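Local coordinates for HD domain-containing protein (Aquifex aeolicus, PDB 2HEK) that is of unknown function but carries a zinc-bound HD domain, binds GDP at sites away from the metal, and may act as a dGTPase, at residues G140-E145 with L149-I154; T285-S288 with E293-S296. All coordinates share one frame; numbering follows the deposited sequence.

Contact 1. Residues G140-E145 with L149-I154; sequences GKPEDE and LLSEII
Glu-145 and Leu-149 join the two segments through the backbone: Leu-149 N donates to Glu-145 O over 3.0 Å, with a nearly straight N-H...O angle of 167°. This is an i to i+4 bond that closes the first turn of helix 145-155, directly after the N-cap Asp-144. At the other end of the loop, the CA atoms of Gly-140 and Ser-151 approach to 5.6 Å. Gly-140 ends helix 128-139 in a Schellman motif with positive phi, and the chain then runs through Pro-142 to Asp-144, whose OD1 accepts from the backbone N of Glu-147. The loop therefore contains both a C-terminal and an N-terminal helix cap.

Ser-151 is the main side chain of the contact. Its hydroxyl, turned anti to its own backbone N (chi1 -170°), projects from the helix at Gly-140, where OG lies 3.2 Å from CA. The ring of Pro-142 stands further along the loop, its CD 4.3 Å from the same OG. Neither is the polar partner of this oxygen, which is hydrogen-bonded to Ile-137 O in the last turn of helix 128-139. At Leu-149, CB lies 3.7 Å from Glu-145 O, while the rest of the side chain leads away to Val-196 of strand 195-199.

Gly-140, at a phi of 65°, turns the chain out of helix 128-139 with its CA against the serine oxygen, while the hydroxyl bonds further back in that helix. The buried hydroxyl thus has its polar need met by a main-chain carbonyl, and this bond directly links two consecutive helices of the HD domain, with the Ser-151 side chain about 10 Å from that of the zinc ligand Asp-161.

Contact 2. Residues T285-S288 with E293-S296; sequences TLLS and EKFS
Leu-287 reaches from strand 284-289 to helix 292-305 with its two methyl groups divided between neighbouring helical residues. CG is anti to the backbone N (chi1 179°), which extends the leucine from the strand so that the fork of the side chain arrives at the helix. One branch, CD2, meets main chain: it lies 3.9 Å from Phe-295 CA and 4.1 Å from Lys-294 O. The other, CD1, faces the end of the lysine, 3.7 Å from Lys-294 NZ.

The side chains of Leu-287 and Lys-294 cross obliquely. Lys-294 is extended through its first three torsions and bends only at the last (chi4 -89°), a turn that swings NZ in toward the methyl. Phe-295 presents its backbone to the leucine, whereas its ring is directed to the sheet: it meets the ring of Tyr-352, with planes at about 30°, and touches Ile-354 and Phe-313. Leu-287 also packs on Ile-354, so one residue of the central strand 349-356 lies against both partners.

The strand is irregular at this point, since Leu-286 and Leu-287 both pair with Ile-354 in a classic beta bulge. Leu-286 also touches Leu-302 and Leu-287 touches Thr-298, both on helix 292-305.

No hydrogen bond or salt bridge joins the segments, and 129 Å² is buried between them. The contact is thus held by van der Waals packing of an edge strand against the helix that follows it, grading from the buried Phe-295 to the exposed, charged Lys-294 at its margin.

Contact 1 comes first along the chain and closes before contact 2 opens. Their centres are 40 Å apart and their nearest atoms about 30 Å, on opposite sides of the chain's centre. They share no helix or sheet: 140-145 with 149-154 joins helices 128-139 and 145-155 within the HD domain range, whereas 285-288 with 293-296 packs an edge strand of the three-stranded antiparallel sheet on helix 292-305, in the HD associated region. Gly-140 is about 12 Å from the zinc ion; Leu-287 is about 13 Å from a bound GDP. Each is local packing between elements adjacent in sequence, in separate regions of the fold, and neither bridges the zinc site and that GDP.

Contact 1. Residues G140-E145 with L149-I154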
loop_
_atom_site.group_PDB
_atom_site.type_symbol
_atom_site.label_atom_id
_atom_site.label_comp_id
_atom_site.label_asym_id
_atom_site.label_seq_id
_atom_site.Cartn_x
_atom_site.Cartn_y
_atom_site.Cartn_z
ATOM N N GLY A 140 27.404 -17.074 -12.055
ATOM C CA GLY A 140 28.173 -16.951 -10.809
ATOM C C GLY A 140 29.520 -17.698 -10.827
ATOM O O GLY A 140 29.934 -18.262 -9.809
ATOM N N LYS A 141 30.198 -17.717 -11.980
ATOM C CA LYS A 141 31.543 -18.317 -12.079
ATOM C C LYS A 141 32.601 -17.334 -12.606
ATOM O O LYS A 141 33.204 -17.582 -13.646
ATOM C CB LYS A 141 31.500 -19.560 -12.961
ATOM C CG LYS A 141 30.374 -20.480 -12.635
ATOM C CD LYS A 141 30.779 -21.912 -12.820
ATOM C CE LYS A 141 29.848 -22.839 -12.043
ATOM N NZ LYS A 141 30.518 -24.122 -11.679
ATOM N N PRO A 142 32.836 -16.213 -11.885
ATOM C CA PRO A 142 33.779 -15.213 -12.360
ATOM C C PRO A 142 35.209 -15.745 -12.367
ATOM O O PRO A 142 35.526 -16.677 -11.604
ATOM C CB PRO A 142 33.666 -14.107 -11.315
ATOM C CG PRO A 142 33.229 -14.808 -10.073
ATOM C CD PRO A 142 32.270 -15.835 -10.574
ATOM N N GLU A 143 36.055 -15.138 -13.192
ATOM C CA GLU A 143 37.464 -15.534 -13.328
ATOM C C GLU A 143 38.381 -14.404 -12.883
ATOM O O GLU A 143 39.584 -14.607 -12.743
ATOM C CB GLU A 143 37.790 -15.848 -14.799
ATOM C CG GLU A 143 37.391 -17.216 -15.269
ATOM C CD GLU A 143 37.693 -17.423 -16.756
ATOM O OE1 GLU A 143 37.354 -18.493 -17.295
ATOM O OE2 GLU A 143 38.252 -16.507 -17.393
ATOM N N ASP A 144 37.834 -13.199 -12.719
ATOM C CA ASP A 144 38.606 -12.076 -12.186
ATOM C C ASP A 144 37.749 -11.209 -11.265
ATOM O O ASP A 144 36.591 -11.560 -10.988
ATOM C CB ASP A 144 39.323 -11.260 -13.288
ATOM C CG ASP A 144 38.369 -10.620 -14.293
ATOM O OD1 ASP A 144 37.236 -10.249 -13.941
ATOM O OD2 ASP A 144 38.773 -10.441 -15.460
ATOM N N GLU A 145 38.313 -10.100 -10.793
ATOM C CA GLU A 145 37.636 -9.266 -9.793
ATOM C C GLU A 145 36.505 -8.410 -10.361
ATOM O O GLU A 145 35.505 -8.203 -9.697
ATOM C CB GLU A 145 38.643 -8.403 -9.050
ATOM C CG GLU A 145 39.561 -9.204 -8.123
ATOM C CD GLU A 145 38.807 -10.173 -7.210
ATOM O OE1 GLU A 145 38.111 -9.713 -6.262
ATOM O OE2 GLU A 145 38.914 -11.401 -7.444
ATOM N N LEU A 149 32.627 -8.773 -9.059
ATOM C CA LEU A 149 31.740 -7.677 -8.646
ATOM C C LEU A 149 30.416 -7.722 -9.424
ATOM O O LEU A 149 29.334 -7.579 -8.846
ATOM C CB LEU A 149 32.411 -6.296 -8.837
ATOM C CG LEU A 149 31.553 -5.043 -8.629
ATOM C CD1 LEU A 149 31.051 -4.943 -7.167
ATOM C CD2 LEU A 149 32.306 -3.772 -9.003
ATOM N N LEU A 150 30.513 -7.892 -10.743
ATOM C CA LEU A 150 29.340 -7.849 -11.589
ATOM C C LEU A 150 28.452 -9.022 -11.280
ATOM O O LEU A 150 27.227 -8.864 -11.217
ATOM C CB LEU A 150 29.721 -7.804 -13.102
ATOM C CG LEU A 150 30.468 -6.545 -13.583
ATOM C CD1 LEU A 150 30.679 -6.574 -15.099
ATOM C CD2 LEU A 150 29.676 -5.276 -13.197
ATOM N N SER A 151 29.066 -10.192 -11.057
ATOM C CA SER A 151 28.314 -11.395 -10.744
ATOM C C SER A 151 27.587 -11.273 -9.394
ATOM O O SER A 151 26.451 -11.743 -9.265
ATOM C CB SER A 151 29.234 -12.602 -10.716
ATOM O OG SER A 151 28.452 -13.767 -10.639
ATOM N N GLU A 152 28.234 -10.621 -8.417
ATOM C CA GLU A 152 27.635 -10.338 -7.089
ATOM C C GLU A 152 26.366 -9.488 -7.215
ATOM O O GLU A 152 25.412 -9.670 -6.448
ATOM C CB GLU A 152 28.616 -9.581 -6.186
ATOM C CG GLU A 152 29.668 -10.457 -5.550
ATOM C CD GLU A 152 30.661 -9.696 -4.642
ATOM O OE1 GLU A 152 30.561 -8.460 -4.436
ATOM O OE2 GLU A 152 31.590 -10.368 -4.154
ATOM N N ILE A 153 26.369 -8.560 -8.173
ATOM C CA ILE A 153 25.216 -7.690 -8.383
ATOM C C ILE A 153 23.952 -8.512 -8.697
ATOM O O ILE A 153 22.860 -8.166 -8.257
ATOM C CB ILE A 153 25.499 -6.601 -9.442
ATOM C CG1 ILE A 153 26.530 -5.591 -8.893
ATOM C CG2 ILE A 153 24.163 -5.910 -9.933
ATOM C CD1 ILE A 153 27.003 -4.525 -9.924
ATOM N N ILE A 154 24.121 -9.614 -9.404
ATOM C CA ILE A 154 23.018 -10.481 -9.786
ATOM C C ILE A 154 22.751 -11.642 -8.824
ATOM O O ILE A 154 21.589 -11.864 -8.457
ATOM C CB ILE A 154 23.188 -11.050 -11.205
ATOM C CG1 ILE A 154 23.211 -9.923 -12.239
ATOM C CG2 ILE A 154 22.004 -12.016 -11.558
ATOM C CD1 ILE A 154 23.855 -10.438 -13.525
#

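Contact 2. Residues T285-S288 with E293-S296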
loop_
_atom_site.group_PDB
_atom_site.type_symbol
_atom_site.label_atom_id
_atom_site.label_comp_id
_atom_site.label_asym_id
_atom_site.label_seq_id
_atom_site.Cartn_x
_atom_site.Cartn_y
_atom_site.Cartn_z
ATOM N N THR A 285 0.705 -35.212 5.377
ATOM C CA THR A 285 1.741 -34.958 6.380
ATOM C C THR A 285 1.406 -35.714 7.677
ATOM O O THR A 285 0.368 -35.486 8.285
ATOM C CB THR A 285 1.904 -33.439 6.693
ATOM O OG1 THR A 285 2.088 -32.716 5.465
ATOM C CG2 THR A 285 3.111 -33.211 7.564
ATOM N N LEU A 286 2.283 -36.610 8.085
ATOM C CA LEU A 286 2.083 -37.308 9.367
ATOM C C LEU A 286 2.787 -36.552 10.499
ATOM O O LEU A 286 2.231 -36.361 11.573
ATOM C CB LEU A 286 2.608 -38.746 9.261
ATOM C CG LEU A 286 2.516 -39.679 10.487
ATOM C CD1 LEU A 286 1.070 -39.871 10.937
ATOM C CD2 LEU A 286 3.157 -40.997 10.121
ATOM N N LEU A 287 4.013 -36.112 10.237
ATOM C CA LEU A 287 4.811 -35.410 11.217
ATOM C C LEU A 287 5.504 -34.220 10.563
ATOM O O LEU A 287 6.109 -34.353 9.497
ATOM C CB LEU A 287 5.884 -36.349 11.788
ATOM C CG LEU A 287 6.851 -35.763 12.824
ATOM C CD1 LEU A 287 6.099 -35.414 14.088
ATOM C CD2 LEU A 287 8.038 -36.706 13.115
ATOM N N SER A 288 5.503 -33.083 11.251
ATOM C CA SER A 288 6.272 -31.927 10.824
ATOM C C SER A 288 6.890 -31.434 12.093
ATOM O O SER A 288 6.183 -31.029 13.017
ATOM C CB SER A 288 5.412 -30.837 10.177
ATOM O OG SER A 288 6.155 -29.642 9.984
ATOM N N GLU A 293 15.535 -35.653 16.585
ATOM C CA GLU A 293 15.377 -36.914 17.297
ATOM C C GLU A 293 13.967 -37.479 17.165
ATOM O O GLU A 293 13.822 -38.658 16.881
ATOM C CB GLU A 293 15.785 -36.803 18.770
ATOM C CG GLU A 293 16.041 -38.183 19.382
ATOM C CD GLU A 293 16.469 -38.154 20.855
ATOM O OE1 GLU A 293 16.825 -37.073 21.392
ATOM O OE2 GLU A 293 16.441 -39.249 21.461
ATOM N N LYS A 294 12.937 -36.649 17.364
ATOM C CA LYS A 294 11.552 -37.080 17.139
ATOM C C LYS A 294 11.343 -37.601 15.699
ATOM O O LYS A 294 10.745 -38.676 15.476
ATOM C CB LYS A 294 10.590 -35.942 17.469
ATOM C CG LYS A 294 9.120 -36.324 17.618
ATOM C CD LYS A 294 8.275 -35.056 17.784
ATOM C CE LYS A 294 6.986 -35.303 18.572
ATOM N NZ LYS A 294 5.821 -35.718 17.717
ATOM N N PHE A 295 11.858 -36.851 14.728
ATOM C CA PHE A 295 11.877 -37.292 13.325
ATOM C C PHE A 295 12.529 -38.678 13.158
ATOM O O PHE A 295 11.899 -39.583 12.613
ATOM C CB PHE A 295 12.584 -36.244 12.444
ATOM C CG PHE A 295 12.835 -36.688 11.032
ATOM C CD1 PHE A 295 11.778 -36.831 10.123
ATOM C CD2 PHE A 295 14.125 -36.946 10.598
ATOM C CE1 PHE A 295 12.010 -37.240 8.814
ATOM C CE2 PHE A 295 14.373 -37.369 9.298
ATOM C CZ PHE A 295 13.305 -37.502 8.392
ATOM N N SER A 296 13.781 -38.818 13.599
ATOM C CA SER A 296 14.542 -40.077 13.460
ATOM C C SER A 296 13.821 -41.261 14.098
ATOM O O SER A 296 13.780 -42.356 13.517
ATOM C CB SER A 296 15.940 -39.962 14.070
ATOM O OG SER A 296 16.661 -38.869 13.526
#